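Local coordinates for Serine/threonine-protein kinase Tel1 (Chaetomium thermophilum, PDB 6SKY) that probably acts as a DNA-damage checkpoint serine/threonine kinase, transferring phosphate from ATP to serines and threonines that precede glutamine, at residues A[2014-2019]-A[2033-2038]; A[2040-2045]-A[2057-2062]; A[2514-2519]-A[2544-2549]; A[2535-2540]-A[2581-2586]. All blocks are in the same frame, centred on the assembly; numbering follows the deposited sequence.

How the contacts relate
The four contacts fall into two pairs on opposite sides of the chain's centre. Contacts 1 and 2 lie in the helical FAT region with centres about 12 Å apart; they share helix 2035-2047 and meet directly, Phe2015 CD1 lying 3.4 Å from Tyr2040 CD2. Contacts 3 and 4 lie in the kinase, their centres about 13 Å apart and their segments alternating along the chain; Ile2537 CD1 packs 3.6 Å from Phe2546 CD2. Centres of contacts 1 and 3 are about 71 Å apart. The bound ATP analogue belongs to the second pair's neighbourhood, about 9 Å from the side chain of Ile2585 and about 14 Å from that of Tyr2517.

Contact 1 of 4, residues A[2014-2019]-A[2033-2038]; sequences TFTTAR and DSWAVT
Phe2015 carries most of this helix-to-helix packing, and it is easiest to read from the backbone outward. Its CB points at the first turn of helix 2035-2047 and lies 4.0 Å from Ala2036 CB, where the methyl is small enough for the backbones to come close: the CA atoms of Phe2015 and Ala2036 are 5.6 Å apart. CG sits anti to the carbonyl carbon (chi1 -70°), which turns the ring across the start of the other helix, beside Val2037. CG, CD2 and CE2 of Phe2015 all meet one methyl, Val2037 CG2, with CD2 nearest at 3.8 Å. That methyl stands over one face, 4.1 Å from the ring centroid and 23° off the normal, a CH-pi contact displaced toward the rim. The next residue contributes Thr2016 OG1, 3.8 Å from Ala2036 CB; its hydrogen bond is to Asp2012 O in its own helix, and no hydrogen bond crosses between the segments. Trp2035 only brushes this hydroxyl, obliquely. Ser2034 takes the N-cap position just ahead of helix 2035-2047. The Phe2015 ring also meets Tyr2040 edge-to-face and touches Pro2029 in the connecting loop. On the far side of helix 2011-2021, Thr2017 packs on helix 1991-1999. Arg2019 runs past Val2039 and Tyr2043 of helix 2035-2047 to weak hydrogen bonds with Ser2132 and Thr2136 of helix 2124-2143.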
loop_
_atom_site.group_PDB
_atom_site.type_symbol
_atom_site.label_atom_id
_atom_site.label_comp_id
_atom_site.label_asym_id
_atom_site.label_seq_id
_atom_site.Cartn_x
_atom_site.Cartn_y
_atom_site.Cartn_z
ATOM N N THR A 2014 23.797 -21.194 5.017
ATOM C CA THR A 2014 24.033 -22.040 6.179
ATOM C C THR A 2014 24.745 -21.277 7.282
ATOM O O THR A 2014 24.290 -21.254 8.430
ATOM C CB THR A 2014 24.850 -23.262 5.776
ATOM O OG1 THR A 2014 24.172 -23.963 4.733
ATOM C CG2 THR A 2014 25.030 -24.178 6.949
ATOM N N PHE A 2015 25.852 -20.617 6.948
ATOM C CA PHE A 2015 26.647 -20.018 8.011
ATOM C C PHE A 2015 26.137 -18.655 8.455
ATOM O O PHE A 2015 26.314 -18.298 9.625
ATOM C CB PHE A 2015 28.103 -19.980 7.579
ATOM C CG PHE A 2015 28.715 -21.332 7.535
ATOM C CD1 PHE A 2015 29.305 -21.868 8.648
ATOM C CD2 PHE A 2015 28.636 -22.102 6.403
ATOM C CE1 PHE A 2015 29.831 -23.119 8.621
ATOM C CE2 PHE A 2015 29.164 -23.354 6.378
ATOM C CZ PHE A 2015 29.758 -23.860 7.486
ATOM N N THR A 2016 25.427 -17.927 7.595
ATOM C CA THR A 2016 24.735 -16.726 8.040
ATOM C C THR A 2016 23.637 -17.068 9.032
ATOM O O THR A 2016 23.498 -16.414 10.069
ATOM C CB THR A 2016 24.154 -15.987 6.843
ATOM O OG1 THR A 2016 25.204 -15.638 5.944
ATOM C CG2 THR A 2016 23.476 -14.735 7.290
ATOM N N THR A 2017 22.847 -18.099 8.730
ATOM C CA THR A 2017 21.782 -18.510 9.632
ATOM C C THR A 2017 22.338 -19.041 10.941
ATOM O O THR A 2017 21.786 -18.771 12.010
ATOM C CB THR A 2017 20.923 -19.563 8.950
ATOM O OG1 THR A 2017 20.440 -19.047 7.710
ATOM C CG2 THR A 2017 19.760 -19.928 9.808
ATOM N N ALA A 2018 23.432 -19.797 10.879
ATOM C CA ALA A 2018 24.038 -20.304 12.100
ATOM C C ALA A 2018 24.560 -19.176 12.970
ATOM O O ALA A 2018 24.485 -19.253 14.196
ATOM C CB ALA A 2018 25.158 -21.274 11.757
ATOM N N ARG A 2019 25.099 -18.120 12.360
ATOM C CA ARG A 2019 25.590 -17.002 13.155
ATOM C C ARG A 2019 24.450 -16.178 13.735
ATOM O O ARG A 2019 24.546 -15.687 14.862
ATOM C CB ARG A 2019 26.499 -16.125 12.313
ATOM C CG ARG A 2019 27.080 -14.979 13.077
ATOM C CD ARG A 2019 27.886 -14.072 12.196
ATOM N NE ARG A 2019 27.146 -13.611 11.033
ATOM C CZ ARG A 2019 26.214 -12.675 11.068
ATOM N NH1 ARG A 2019 25.597 -12.318 9.961
ATOM N NH2 ARG A 2019 25.886 -12.112 12.209
ATOM N N ASP A 2033 36.178 -19.814 0.183
ATOM C CA ASP A 2033 36.139 -18.456 -0.329
ATOM C C ASP A 2033 34.894 -17.700 0.098
ATOM O O ASP A 2033 34.566 -16.676 -0.507
ATOM C CB ASP A 2033 36.239 -18.479 -1.851
ATOM C CG ASP A 2033 37.526 -19.102 -2.337
ATOM O OD1 ASP A 2033 38.550 -18.970 -1.633
ATOM O OD2 ASP A 2033 37.519 -19.726 -3.420
ATOM N N SER A 2034 34.194 -18.175 1.116
ATOM C CA SER A 2034 32.962 -17.557 1.573
ATOM C C SER A 2034 33.256 -16.628 2.738
ATOM O O SER A 2034 34.035 -16.966 3.628
ATOM C CB SER A 2034 31.957 -18.627 1.986
ATOM O OG SER A 2034 30.676 -18.075 2.172
ATOM N N TRP A 2035 32.647 -15.444 2.721
ATOM C CA TRP A 2035 32.842 -14.512 3.823
ATOM C C TRP A 2035 32.101 -14.967 5.068
ATOM O O TRP A 2035 32.556 -14.720 6.194
ATOM C CB TRP A 2035 32.389 -13.115 3.411
ATOM C CG TRP A 2035 30.925 -12.987 3.306
ATOM C CD1 TRP A 2035 30.163 -13.236 2.217
ATOM C CD2 TRP A 2035 30.030 -12.587 4.340
ATOM N NE1 TRP A 2035 28.845 -13.017 2.504
ATOM C CE2 TRP A 2035 28.739 -12.617 3.806
ATOM C CE3 TRP A 2035 30.197 -12.210 5.670
ATOM C CZ2 TRP A 2035 27.625 -12.287 4.550
ATOM C CZ3 TRP A 2035 29.095 -11.883 6.401
ATOM C CH2 TRP A 2035 27.825 -11.920 5.845
ATOM N N ALA A 2036 30.969 -15.646 4.881
ATOM C CA ALA A 2036 30.166 -16.102 6.002
ATOM C C ALA A 2036 30.911 -17.135 6.821
ATOM O O ALA A 2036 30.826 -17.133 8.049
ATOM C CB ALA A 2036 28.848 -16.663 5.492
ATOM N N VAL A 2037 31.681 -17.996 6.161
ATOM C CA VAL A 2037 32.455 -19.008 6.869
ATOM C C VAL A 2037 33.576 -18.368 7.673
ATOM O O VAL A 2037 33.848 -18.768 8.806
ATOM C CB VAL A 2037 32.988 -20.046 5.875
ATOM C CG1 VAL A 2037 33.722 -21.126 6.598
ATOM C CG2 VAL A 2037 31.852 -20.628 5.088
ATOM N N THR A 2038 34.235 -17.359 7.107
ATOM C CA THR A 2038 35.295 -16.648 7.810
ATOM C C THR A 2038 34.773 -15.994 9.078
ATOM O O THR A 2038 35.328 -16.170 10.175
ATOM C CB THR A 2038 35.890 -15.594 6.881
ATOM O OG1 THR A 2038 36.505 -16.231 5.762
ATOM C CG2 THR A 2038 36.912 -14.766 7.598
#

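Contact 2 of 4, residues A[2040-2045]-A[2057-2062]; sequences YKAYQS and SMVHDG
Met2058 lies folded between the two helices, and the other side chains are best placed by reference to it. Its CG is anti to the backbone N, sending the chain straight at helix 2035-2047; then chi2 (70°) and chi3 (65°) both bend, so the thioether curls up instead of reaching past its neighbour. The curl lies against Ser2045. Met2058 CB faces the hydroxyl, 3.6 Å from Ser2045 OG. Met2058 CG lies 3.7 Å from Ser2045 CB, and the terminal Met2058 CE comes back to 3.9 Å from that same serine carbon. Met2058 CG also lies 3.7 Å from Lys2041 O. That carbonyl oxygen already accepts the N-H of Ser2045 within the helix. Met2058 SD stays 4.5 Å from Lys2041 CB; the rest of that lysine leads off, and its NZ makes a weak hydrogen bond to Pro2029 O. Deeper in, two small groups meet: Ala2042 CB and Val2059 CG2 are 4.4 Å apart, and the CA atoms of these residues, at 5.6 Å, are the nearest CA pair between the segments. Helix 2077-2097 lies against this side, with Leu2090 on Ala2042 and Asp2094 on Val2059. No hydrogen bond links the segments; they meet by side-chain packing. The axes pass 8.9 Å apart with directions 175° from each other, almost exactly antiparallel. Joined by a short turn, they form a helical hairpin, the building element of the alpha solenoid in this TPR-like FAT domain.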
loop_
_atom_site.group_PDB
_atom_site.type_symbol
_atom_site.label_atom_id
_atom_site.label_comp_id
_atom_site.label_asym_id
_atom_site.label_seq_id
_atom_site.Cartn_x
_atom_site.Cartn_y
_atom_site.Cartn_z
ATOM N N TYR A 2040 32.008 -16.624 10.634
ATOM C CA TYR A 2040 31.502 -17.649 11.530
ATOM C C TYR A 2040 32.618 -18.289 12.329
ATOM O O TYR A 2040 32.456 -18.547 13.519
ATOM C CB TYR A 2040 30.764 -18.712 10.733
ATOM C CG TYR A 2040 30.170 -19.779 11.598
ATOM C CD1 TYR A 2040 29.057 -19.520 12.361
ATOM C CD2 TYR A 2040 30.721 -21.040 11.656
ATOM C CE1 TYR A 2040 28.516 -20.473 13.152
ATOM C CE2 TYR A 2040 30.179 -22.002 12.449
ATOM C CZ TYR A 2040 29.075 -21.709 13.195
ATOM O OH TYR A 2040 28.515 -22.661 13.993
ATOM N N LYS A 2041 33.746 -18.588 11.687
ATOM C CA LYS A 2041 34.847 -19.210 12.408
ATOM C C LYS A 2041 35.398 -18.281 13.469
ATOM O O LYS A 2041 35.736 -18.726 14.568
ATOM C CB LYS A 2041 35.946 -19.630 11.446
ATOM C CG LYS A 2041 35.537 -20.751 10.537
ATOM C CD LYS A 2041 36.713 -21.601 10.158
ATOM C CE LYS A 2041 37.657 -20.862 9.255
ATOM N NZ LYS A 2041 37.197 -20.905 7.851
ATOM N N ALA A 2042 35.471 -16.985 13.176
ATOM C CA ALA A 2042 35.904 -16.040 14.203
ATOM C C ALA A 2042 34.962 -16.040 15.404
ATOM O O ALA A 2042 35.407 -16.105 16.556
ATOM C CB ALA A 2042 36.022 -14.641 13.614
ATOM N N TYR A 2043 33.651 -15.979 15.165
ATOM C CA TYR A 2043 32.730 -15.930 16.304
ATOM C C TYR A 2043 32.659 -17.259 17.044
ATOM O O TYR A 2043 32.496 -17.279 18.269
ATOM C CB TYR A 2043 31.332 -15.510 15.862
ATOM C CG TYR A 2043 31.261 -14.069 15.476
ATOM C CD1 TYR A 2043 31.554 -13.082 16.384
ATOM C CD2 TYR A 2043 30.913 -13.696 14.201
ATOM C CE1 TYR A 2043 31.506 -11.772 16.027
ATOM C CE2 TYR A 2043 30.857 -12.389 13.843
ATOM C CZ TYR A 2043 31.156 -11.433 14.752
ATOM O OH TYR A 2043 31.098 -10.120 14.381
ATOM N N GLN A 2044 32.764 -18.371 16.326
ATOM C CA GLN A 2044 32.813 -19.677 16.965
ATOM C C GLN A 2044 34.025 -19.790 17.873
ATOM O O GLN A 2044 33.912 -20.206 19.029
ATOM C CB GLN A 2044 32.834 -20.761 15.898
ATOM C CG GLN A 2044 32.949 -22.145 16.430
ATOM C CD GLN A 2044 32.909 -23.165 15.339
ATOM O OE1 GLN A 2044 33.666 -23.095 14.386
ATOM N NE2 GLN A 2044 32.017 -24.123 15.466
ATOM N N SER A 2045 35.199 -19.421 17.368
ATOM C CA SER A 2045 36.380 -19.393 18.214
ATOM C C SER A 2045 36.174 -18.497 19.418
ATOM O O SER A 2045 36.692 -18.778 20.497
ATOM C CB SER A 2045 37.581 -18.919 17.420
ATOM O OG SER A 2045 38.589 -18.486 18.302
ATOM N N SER A 2057 44.172 -14.787 17.387
ATOM C CA SER A 2057 44.797 -15.556 16.321
ATOM C C SER A 2057 43.788 -15.931 15.251
ATOM O O SER A 2057 44.095 -15.888 14.055
ATOM C CB SER A 2057 45.453 -16.801 16.897
ATOM O OG SER A 2057 46.373 -16.447 17.909
ATOM N N MET A 2058 42.572 -16.293 15.655
ATOM C CA MET A 2058 41.560 -16.656 14.667
ATOM C C MET A 2058 41.120 -15.448 13.847
ATOM O O MET A 2058 40.927 -15.550 12.630
ATOM C CB MET A 2058 40.367 -17.302 15.356
ATOM C CG MET A 2058 39.341 -17.829 14.400
ATOM S SD MET A 2058 39.890 -19.266 13.484
ATOM C CE MET A 2058 40.058 -20.434 14.817
ATOM N N VAL A 2059 40.978 -14.291 14.492
ATOM C CA VAL A 2059 40.628 -13.069 13.772
ATOM C C VAL A 2059 41.712 -12.706 12.768
ATOM O O VAL A 2059 41.419 -12.324 11.628
ATOM C CB VAL A 2059 40.372 -11.927 14.769
ATOM C CG1 VAL A 2059 40.223 -10.624 14.045
ATOM C CG2 VAL A 2059 39.142 -12.211 15.586
ATOM N N HIS A 2060 42.980 -12.823 13.164
ATOM C CA HIS A 2060 44.072 -12.469 12.264
ATOM C C HIS A 2060 44.177 -13.439 11.097
ATOM O O HIS A 2060 44.465 -13.030 9.966
ATOM C CB HIS A 2060 45.380 -12.413 13.035
ATOM C CG HIS A 2060 45.471 -11.250 13.967
ATOM N ND1 HIS A 2060 44.621 -10.171 13.889
ATOM C CD2 HIS A 2060 46.311 -10.993 14.994
ATOM C CE1 HIS A 2060 44.929 -9.301 14.831
ATOM N NE2 HIS A 2060 45.952 -9.776 15.516
ATOM N N ASP A 2061 43.938 -14.725 11.342
ATOM C CA ASP A 2061 43.886 -15.671 10.235
ATOM C C ASP A 2061 42.748 -15.334 9.281
ATOM O O ASP A 2061 42.893 -15.463 8.059
ATOM C CB ASP A 2061 43.738 -17.088 10.770
ATOM C CG ASP A 2061 44.016 -18.142 9.715
ATOM O OD1 ASP A 2061 44.293 -17.776 8.552
ATOM O OD2 ASP A 2061 43.964 -19.344 10.049
ATOM N N GLY A 2062 41.614 -14.883 9.818
ATOM C CA GLY A 2062 40.512 -14.483 8.958
ATOM C C GLY A 2062 40.856 -13.296 8.084
ATOM O O GLY A 2062 40.566 -13.287 6.887
#

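Contact 3 of 4, residues A[2514-2519]-A[2544-2549]; sequences SRVYHA and QNFLST
Phe2546 points an edge at the face of Tyr2517, a T-shaped pair with centroids 5.3 Å apart and planes at 69°. The leading atom is Phe2546 CE1, 3.8 Å from Tyr2517 CE1 and shifted toward the rim of the tyrosine ring. Beside it Val2516 CG2 lies 3.6 Å from Phe2546 CD1, the two side chains crossing at about a right angle. The other methyl, Val2516 CG1, meets Thr2549 tip to tip, 3.4 Å from Thr2549 OG1, with CB and CG2 of the threonine close behind. An alanine at Phe2546 would remove the ring, and would probably cost Tyr2517 its edge-on partner and Val2516 CG2 much of its packing. The helices run nearly antiparallel (156°), axes 9.4 Å apart, and pack against the antiparallel sheet of the kinase domain: Tyr2517 rests on Leu2654 and Leu2660 of its strands, and Phe2546 meets Phe2579 edge-to-face. Hydrogen bonds hold two of these groups. Thr2549 OG1 donates to Asn2545 O at 2.6 Å from above the carbonyl plane, holding OG1 beside the backbone N (chi1 -43°), where it still faces the valine methyl; the same oxygen also accepts from Thr2549 N. Tyr2517 OH is hydrogen-bonded to Gln2607 OE1 in strand 2604-2611.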
loop_
_atom_site.group_PDB
_atom_site.type_symbol
_atom_site.label_atom_id
_atom_site.label_comp_id
_atom_site.label_asym_id
_atom_site.label_seq_id
_atom_site.Cartn_x
_atom_site.Cartn_y
_atom_site.Cartn_z
ATOM N N SER A 2514 31.421 47.654 -8.974
ATOM C CA SER A 2514 30.164 47.541 -9.693
ATOM C C SER A 2514 29.999 48.677 -10.685
ATOM O O SER A 2514 29.449 48.480 -11.772
ATOM C CB SER A 2514 29.008 47.512 -8.710
ATOM O OG SER A 2514 29.375 46.774 -7.568
ATOM N N ARG A 2515 30.482 49.873 -10.338
ATOM C CA ARG A 2515 30.411 50.975 -11.292
ATOM C C ARG A 2515 31.188 50.656 -12.560
ATOM O O ARG A 2515 30.694 50.864 -13.674
ATOM C CB ARG A 2515 30.920 52.259 -10.653
ATOM C CG ARG A 2515 30.028 52.760 -9.556
ATOM C CD ARG A 2515 30.371 54.170 -9.161
ATOM N NE ARG A 2515 29.417 54.684 -8.191
ATOM C CZ ARG A 2515 28.216 55.151 -8.509
ATOM N NH1 ARG A 2515 27.404 55.599 -7.565
ATOM N NH2 ARG A 2515 27.824 55.170 -9.773
ATOM N N VAL A 2516 32.401 50.118 -12.417
ATOM C CA VAL A 2516 33.167 49.852 -13.634
ATOM C C VAL A 2516 32.636 48.631 -14.380
ATOM O O VAL A 2516 32.677 48.597 -15.613
ATOM C CB VAL A 2516 34.671 49.726 -13.340
ATOM C CG1 VAL A 2516 35.155 50.956 -12.619
ATOM C CG2 VAL A 2516 34.971 48.488 -12.554
ATOM N N TYR A 2517 32.113 47.624 -13.674
ATOM C CA TYR A 2517 31.494 46.492 -14.365
ATOM C C TYR A 2517 30.296 46.938 -15.184
ATOM O O TYR A 2517 30.112 46.498 -16.320
ATOM C CB TYR A 2517 31.059 45.424 -13.367
ATOM C CG TYR A 2517 32.019 44.283 -13.201
ATOM C CD1 TYR A 2517 32.351 43.480 -14.262
ATOM C CD2 TYR A 2517 32.570 43.995 -11.973
ATOM C CE1 TYR A 2517 33.215 42.440 -14.111
ATOM C CE2 TYR A 2517 33.432 42.958 -11.817
ATOM C CZ TYR A 2517 33.750 42.185 -12.887
ATOM O OH TYR A 2517 34.617 41.141 -12.735
ATOM N N HIS A 2518 29.466 47.812 -14.623
ATOM C CA HIS A 2518 28.308 48.306 -15.353
ATOM C C HIS A 2518 28.723 49.164 -16.538
ATOM O O HIS A 2518 28.128 49.072 -17.619
ATOM C CB HIS A 2518 27.409 49.087 -14.405
ATOM C CG HIS A 2518 26.254 49.750 -15.076
ATOM N ND1 HIS A 2518 25.953 51.079 -14.890
ATOM C CD2 HIS A 2518 25.323 49.269 -15.930
ATOM C CE1 HIS A 2518 24.886 51.389 -15.601
ATOM N NE2 HIS A 2518 24.485 50.309 -16.243
ATOM N N ALA A 2519 29.737 50.014 -16.357
ATOM C CA ALA A 2519 30.219 50.814 -17.477
ATOM C C ALA A 2519 30.738 49.928 -18.595
ATOM O O ALA A 2519 30.491 50.196 -19.773
ATOM C CB ALA A 2519 31.306 51.775 -17.011
ATOM N N GLN A 2544 40.503 50.433 -19.812
ATOM C CA GLN A 2544 41.621 50.803 -18.955
ATOM C C GLN A 2544 41.138 51.311 -17.605
ATOM O O GLN A 2544 41.741 51.006 -16.568
ATOM C CB GLN A 2544 42.498 51.844 -19.642
ATOM C CG GLN A 2544 43.770 52.131 -18.877
ATOM C CD GLN A 2544 44.482 50.862 -18.446
ATOM O OE1 GLN A 2544 44.630 50.595 -17.256
ATOM N NE2 GLN A 2544 44.930 50.077 -19.414
ATOM N N ASN A 2545 40.051 52.086 -17.592
ATOM C CA ASN A 2545 39.448 52.468 -16.321
ATOM C C ASN A 2545 39.034 51.238 -15.524
ATOM O O ASN A 2545 39.242 51.176 -14.306
ATOM C CB ASN A 2545 38.249 53.379 -16.565
ATOM C CG ASN A 2545 37.646 53.894 -15.285
ATOM O OD1 ASN A 2545 38.315 53.960 -14.259
ATOM N ND2 ASN A 2545 36.374 54.263 -15.337
ATOM N N PHE A 2546 38.471 50.237 -16.206
ATOM C CA PHE A 2546 38.074 48.997 -15.557
ATOM C C PHE A 2546 39.270 48.291 -14.938
ATOM O O PHE A 2546 39.229 47.890 -13.771
ATOM C CB PHE A 2546 37.379 48.101 -16.579
ATOM C CG PHE A 2546 37.140 46.703 -16.105
ATOM C CD1 PHE A 2546 36.055 46.405 -15.315
ATOM C CD2 PHE A 2546 37.992 45.685 -16.469
ATOM C CE1 PHE A 2546 35.833 45.134 -14.887
ATOM C CE2 PHE A 2546 37.774 44.411 -16.039
ATOM C CZ PHE A 2546 36.693 44.137 -15.244
ATOM N N LEU A 2547 40.348 48.131 -15.704
ATOM C CA LEU A 2547 41.505 47.404 -15.192
ATOM C C LEU A 2547 42.159 48.133 -14.028
ATOM O O LEU A 2547 42.551 47.507 -13.037
ATOM C CB LEU A 2547 42.512 47.171 -16.309
ATOM C CG LEU A 2547 42.182 45.982 -17.199
ATOM C CD1 LEU A 2547 43.147 45.934 -18.341
ATOM C CD2 LEU A 2547 42.257 44.712 -16.391
ATOM N N SER A 2548 42.277 49.458 -14.121
ATOM C CA SER A 2548 42.854 50.217 -13.018
ATOM C C SER A 2548 42.002 50.094 -11.762
ATOM O O SER A 2548 42.512 49.769 -10.681
ATOM C CB SER A 2548 43.016 51.677 -13.425
ATOM O OG SER A 2548 41.845 52.141 -14.064
ATOM N N THR A 2549 40.692 50.341 -11.887
ATOM C CA THR A 2549 39.815 50.263 -10.724
ATOM C C THR A 2549 39.825 48.874 -10.116
ATOM O O THR A 2549 39.734 48.723 -8.894
ATOM C CB THR A 2549 38.394 50.640 -11.109
ATOM O OG1 THR A 2549 38.421 51.787 -11.964
ATOM C CG2 THR A 2549 37.589 50.956 -9.871
#

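Contact 4 of 4, residues A[2535-2540]-A[2581-2586]; sequences VPIKNS and PEMAIA
Strand 2534-2536 forms one outer edge of the antiparallel sheet in the kinase domain, and here it pairs with strand 2576-2585. Val2535 and Met2583 are a hydrogen-bonded pair: Met2583 N donates to Val2535 O at 2.8 Å (159°), from above the carbonyl plane, while Val2535 N to Met2583 O, at 2.9 Å, is more bent (134°). A third bond, Ile2537 N to Pro2581 O at 2.9 Å, lies in the carbonyl plane and extends the pairing past the non-hydrogen-bonded pair of Pro2536 and Glu2582. There the proline lies alongside the glutamate, Pro2536 CB 3.9 Å from Glu2582 CG. Val2535 and Met2583 share a sheet face; the side chains of Val2535 and Ile2585 cross obliquely, CG2 of the valine 3.9 Å from CD1 of the isoleucine, and the extended methionine brings Met2583 SD to 4.0 Å from Ile2537 CB. Ile2537 then centres an inverse gamma turn, and Ser2540 takes the N-cap position of helix 2541-2552. Glu2582 has a long, weak ion pair with Lys2534. The join thus depends chiefly on backbone bonds and apolar side chains. Pro2536 has no N-H, which costs nothing in a non-hydrogen-bonded pair, while its O takes the weak gamma-turn bond from Lys2538 N.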
loop_
_atom_site.group_PDB
_atom_site.type_symbol
_atom_site.label_atom_id
_atom_site.label_comp_id
_atom_site.label_asym_id
_atom_site.label_seq_id
_atom_site.Cartn_x
_atom_site.Cartn_y
_atom_site.Cartn_z
ATOM N N VAL A 2535 39.326 40.470 -28.288
ATOM C CA VAL A 2535 39.959 41.784 -28.208
ATOM C C VAL A 2535 40.711 41.928 -26.892
ATOM O O VAL A 2535 40.176 41.562 -25.842
ATOM C CB VAL A 2535 38.917 42.900 -28.344
ATOM C CG1 VAL A 2535 39.596 44.241 -28.482
ATOM C CG2 VAL A 2535 38.024 42.633 -29.522
ATOM N N PRO A 2536 41.934 42.454 -26.884
ATOM C CA PRO A 2536 42.577 42.775 -25.605
ATOM C C PRO A 2536 41.883 43.966 -24.966
ATOM O O PRO A 2536 41.649 44.984 -25.618
ATOM C CB PRO A 2536 44.015 43.109 -26.007
ATOM C CG PRO A 2536 43.890 43.604 -27.391
ATOM C CD PRO A 2536 42.799 42.791 -28.025
ATOM N N ILE A 2537 41.547 43.838 -23.687
ATOM C CA ILE A 2537 40.772 44.884 -23.011
ATOM C C ILE A 2537 41.794 45.879 -22.476
ATOM O O ILE A 2537 42.110 45.943 -21.288
ATOM C CB ILE A 2537 39.848 44.308 -21.927
ATOM C CG1 ILE A 2537 39.182 45.419 -21.121
ATOM C CG2 ILE A 2537 40.579 43.321 -21.026
ATOM C CD1 ILE A 2537 38.395 44.918 -19.954
ATOM N N LYS A 2538 42.337 46.669 -23.390
ATOM C CA LYS A 2538 43.031 47.901 -23.047
ATOM C C LYS A 2538 42.839 48.977 -24.098
ATOM O O LYS A 2538 43.361 50.079 -23.921
ATOM C CB LYS A 2538 44.530 47.642 -22.852
ATOM C CG LYS A 2538 44.901 47.186 -21.463
ATOM C CD LYS A 2538 46.396 47.056 -21.303
ATOM C CE LYS A 2538 46.758 46.805 -19.855
ATOM N NZ LYS A 2538 48.224 46.898 -19.632
ATOM N N ASN A 2539 42.099 48.710 -25.169
ATOM C CA ASN A 2539 42.008 49.628 -26.288
ATOM C C ASN A 2539 40.779 50.513 -26.228
ATOM O O ASN A 2539 40.567 51.318 -27.138
ATOM C CB ASN A 2539 42.021 48.849 -27.606
ATOM C CG ASN A 2539 43.305 48.079 -27.802
ATOM O OD1 ASN A 2539 44.130 47.990 -26.895
ATOM N ND2 ASN A 2539 43.482 47.515 -28.985
ATOM N N SER A 2540 40.007 50.371 -25.255
ATOM C CA SER A 2540 38.942 51.312 -24.978
ATOM C C SER A 2540 39.250 52.063 -23.685
ATOM O O SER A 2540 39.961 51.548 -22.819
ATOM C CB SER A 2540 37.608 50.580 -24.856
ATOM O OG SER A 2540 36.518 51.480 -24.908
ATOM N N PRO A 2581 44.502 39.242 -20.233
ATOM C CA PRO A 2581 44.597 40.465 -21.040
ATOM C C PRO A 2581 43.498 40.617 -22.071
ATOM O O PRO A 2581 43.173 41.751 -22.439
ATOM C CB PRO A 2581 45.972 40.332 -21.704
ATOM C CG PRO A 2581 46.728 39.413 -20.811
ATOM C CD PRO A 2581 45.728 38.436 -20.314
ATOM N N GLU A 2582 42.914 39.527 -22.551
ATOM C CA GLU A 2582 41.937 39.594 -23.626
ATOM C C GLU A 2582 40.553 39.190 -23.139
ATOM O O GLU A 2582 40.385 38.604 -22.068
ATOM C CB GLU A 2582 42.354 38.703 -24.798
ATOM C CG GLU A 2582 43.558 39.220 -25.560
ATOM C CD GLU A 2582 43.836 38.426 -26.820
ATOM O OE1 GLU A 2582 43.576 37.206 -26.825
ATOM O OE2 GLU A 2582 44.309 39.025 -27.808
ATOM N N MET A 2583 39.556 39.524 -23.951
ATOM C CA MET A 2583 38.179 39.150 -23.702
ATOM C C MET A 2583 37.539 38.751 -25.017
ATOM O O MET A 2583 37.748 39.405 -26.041
ATOM C CB MET A 2583 37.393 40.287 -23.050
ATOM C CG MET A 2583 37.188 41.497 -23.913
ATOM S SD MET A 2583 36.284 42.762 -23.024
ATOM C CE MET A 2583 36.162 44.021 -24.274
ATOM N N ALA A 2584 36.779 37.663 -24.985
ATOM C CA ALA A 2584 36.055 37.216 -26.157
ATOM C C ALA A 2584 34.759 37.997 -26.301
ATOM O O ALA A 2584 34.337 38.726 -25.404
ATOM C CB ALA A 2584 35.770 35.724 -26.071
ATOM N N ILE A 2585 34.118 37.842 -27.451
ATOM C CA ILE A 2585 32.871 38.532 -27.748
ATOM C C ILE A 2585 31.943 37.561 -28.456
ATOM O O ILE A 2585 32.385 36.758 -29.283
ATOM C CB ILE A 2585 33.120 39.791 -28.597
ATOM C CG1 ILE A 2585 33.927 40.800 -27.787
ATOM C CG2 ILE A 2585 31.819 40.408 -29.031
ATOM C CD1 ILE A 2585 34.258 42.041 -28.520
ATOM N N ALA A 2586 30.660 37.617 -28.117
ATOM C CA ALA A 2586 29.657 36.751 -28.714
ATOM C C ALA A 2586 28.815 37.520 -29.727
ATOM O O ALA A 2586 28.892 38.744 -29.841
ATOM C CB ALA A 2586 28.772 36.136 -27.629
#